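PDB 3ZLC: ER-derived vesicles protein ERV41 from Saccharomyces cerevisiae, which travels in COPII-coated vesicles from the endoplasmic reticulum, is required for efficient transport of a subset of secretory proteins to the Golgi, and facilitates retrograde transport. Local coordinates for residues A[32-37]-A[149-154]. Numbering follows the deposited sequence.
Sequences CDWLQI and LEELKF
Trp34 lays one face of its indole over the aliphatic root of Glu151, and the rest of the contact between 32-37 and 149-154 continues inward from there. Followed from its start, the Trp34 side chain first meets Leu152, whose CD2 lies 4.4 Å from Trp34 CB. The first torsion sets CG anti to the carbonyl carbon (chi1 -65°), sending the indole out over the short 3-10 segment 149-151. Glu151 CB stands 3.8 Å from Trp34 NE1 and makes a CH-pi contact with the five-membered ring, 25° off its normal and displaced toward the rim. Farther along the indole, Trp34 CZ2 meets Glu151 CG at 3.9 Å. The Glu151 chain then bends at chi2, and its carboxylate plane is turned 41° from the indole. Rather than bonding directly, ring and carboxylate share a water: Trp34 NE1 donates to it at 2.9 Å, and the water donates in turn to Glu151 OE1 over a distance short for such a bond and not to be over-read. Were Trp34 an alanine, the CH-pi cover over Glu151 would be gone, and the carboxylate, no longer tied through the water to an indole N-H, is likely to turn more freely. Deeper in, the buried Leu35 and Phe154 add an apolar contact, Leu35 CD2 approaching Phe154 CE1 obliquely at 4.2 Å. In this lumenal portion of Erv41p, Leu35 begins strand 35-41, while 149-154 belongs to the connection between strands 130-136 and 156-163. Leu152 also touches Ala136 of strand 130-136, the antiparallel neighbour of 35-41, and Ala147 and Pro148 of the connection pack against Trp34. Just before the strand, Cys32 forms a disulfide with Cys117, so the 3-10 turn 32-34 joins the connection to strands 35-41 and 117-126, which belong to different sheets.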
# COMPACT_ATOMS: atom_id res chain seq x y z
N CYS A 32 10.48 2.42 11.86
CA CYS A 32 9.14 3.04 11.97
C CYS A 32 9.18 4.52 12.37
O CYS A 32 8.41 5.33 11.85
CB CYS A 32 8.29 2.27 12.99
SG CYS A 32 7.95 0.56 12.55
N ASP A 33 10.05 4.86 13.31
CA ASP A 33 10.04 6.20 13.92
C ASP A 33 10.50 7.32 12.95
O ASP A 33 10.33 8.50 13.25
CB ASP A 33 10.85 6.20 15.22
CG ASP A 33 10.08 5.60 16.42
OD1 ASP A 33 8.95 5.10 16.24
OD2 ASP A 33 10.60 5.61 17.55
N TRP A 34 11.06 6.94 11.81
CA TRP A 34 11.40 7.93 10.78
C TRP A 34 10.18 8.24 9.91
O TRP A 34 10.20 9.20 9.13
CB TRP A 34 12.51 7.41 9.86
CG TRP A 34 13.85 7.20 10.52
CD1 TRP A 34 14.50 6.00 10.66
CD2 TRP A 34 14.71 8.19 11.09
NE1 TRP A 34 15.70 6.19 11.29
CE2 TRP A 34 15.85 7.53 11.57
CE3 TRP A 34 14.62 9.58 11.25
CZ2 TRP A 34 16.90 8.19 12.20
CZ3 TRP A 34 15.66 10.24 11.87
CH2 TRP A 34 16.79 9.55 12.34
N LEU A 35 9.15 7.41 10.02
CA LEU A 35 8.04 7.44 9.06
C LEU A 35 6.85 8.25 9.53
O LEU A 35 6.57 8.31 10.74
CB LEU A 35 7.58 6.01 8.74
CG LEU A 35 8.62 5.12 8.06
CD1 LEU A 35 8.07 3.73 7.78
CD2 LEU A 35 9.14 5.77 6.78
N GLN A 36 6.16 8.88 8.58
CA GLN A 36 4.85 9.45 8.86
C GLN A 36 3.87 9.00 7.77
O GLN A 36 4.25 8.81 6.60
CB GLN A 36 4.90 10.98 8.95
CG GLN A 36 5.13 11.70 7.62
CD GLN A 36 4.92 13.20 7.73
OE1 GLN A 36 3.92 13.66 8.29
NE2 GLN A 36 5.86 13.97 7.20
N ILE A 37 2.62 8.79 8.16
CA ILE A 37 1.61 8.32 7.21
C ILE A 37 0.46 9.32 7.23
O ILE A 37 -0.10 9.61 8.30
CB ILE A 37 1.15 6.91 7.59
CG1 ILE A 37 2.35 5.95 7.55
CG2 ILE A 37 0.03 6.40 6.66
CD1 ILE A 37 2.02 4.58 8.00
N LEU A 149 19.28 10.92 5.01
CA LEU A 149 18.97 10.15 3.81
C LEU A 149 19.46 8.70 3.94
O LEU A 149 18.76 7.77 3.53
CB LEU A 149 19.57 10.82 2.57
CG LEU A 149 19.00 12.21 2.27
CD1 LEU A 149 19.61 12.83 1.02
CD2 LEU A 149 17.49 12.12 2.14
N GLU A 150 20.63 8.54 4.55
CA GLU A 150 21.24 7.24 4.82
C GLU A 150 20.23 6.25 5.41
O GLU A 150 20.21 5.07 5.04
CB GLU A 150 22.41 7.44 5.79
CG GLU A 150 23.17 6.19 6.19
CD GLU A 150 24.34 6.49 7.13
OE1 GLU A 150 24.65 7.69 7.34
OE2 GLU A 150 24.94 5.53 7.66
N GLU A 151 19.37 6.75 6.29
CA GLU A 151 18.40 5.94 7.01
C GLU A 151 17.17 5.61 6.21
O GLU A 151 16.45 4.67 6.55
CB GLU A 151 17.96 6.66 8.28
CG GLU A 151 19.11 6.99 9.20
CD GLU A 151 20.07 5.82 9.29
OE1 GLU A 151 19.61 4.70 9.60
OE2 GLU A 151 21.28 6.02 9.05
N LEU A 152 16.92 6.40 5.16
CA LEU A 152 15.68 6.32 4.39
C LEU A 152 15.82 5.37 3.21
O LEU A 152 16.69 5.55 2.36
CB LEU A 152 15.30 7.68 3.83
CG LEU A 152 14.84 8.78 4.77
CD1 LEU A 152 14.15 9.85 3.95
CD2 LEU A 152 13.90 8.19 5.80
N LYS A 153 14.95 4.37 3.15
CA LYS A 153 14.93 3.46 2.02
C LYS A 153 13.49 3.06 1.78
O LYS A 153 12.85 2.50 2.68
CB LYS A 153 15.78 2.22 2.30
CG LYS A 153 17.27 2.48 2.45
CD LYS A 153 18.08 1.21 2.24
CE LYS A 153 18.31 0.49 3.55
NZ LYS A 153 19.20 1.27 4.45
N PHE A 154 12.97 3.35 0.59
CA PHE A 154 11.56 3.08 0.33
C PHE A 154 11.28 1.80 -0.45
O PHE A 154 10.19 1.61 -0.99
CB PHE A 154 10.87 4.31 -0.29
CG PHE A 154 10.77 5.47 0.68
CD1 PHE A 154 9.88 5.41 1.75
CD2 PHE A 154 11.57 6.60 0.54
CE1 PHE A 154 9.78 6.47 2.66
CE2 PHE A 154 11.48 7.66 1.44
CZ PHE A 154 10.59 7.60 2.50
O HOH W 1 17.73 4.13 11.09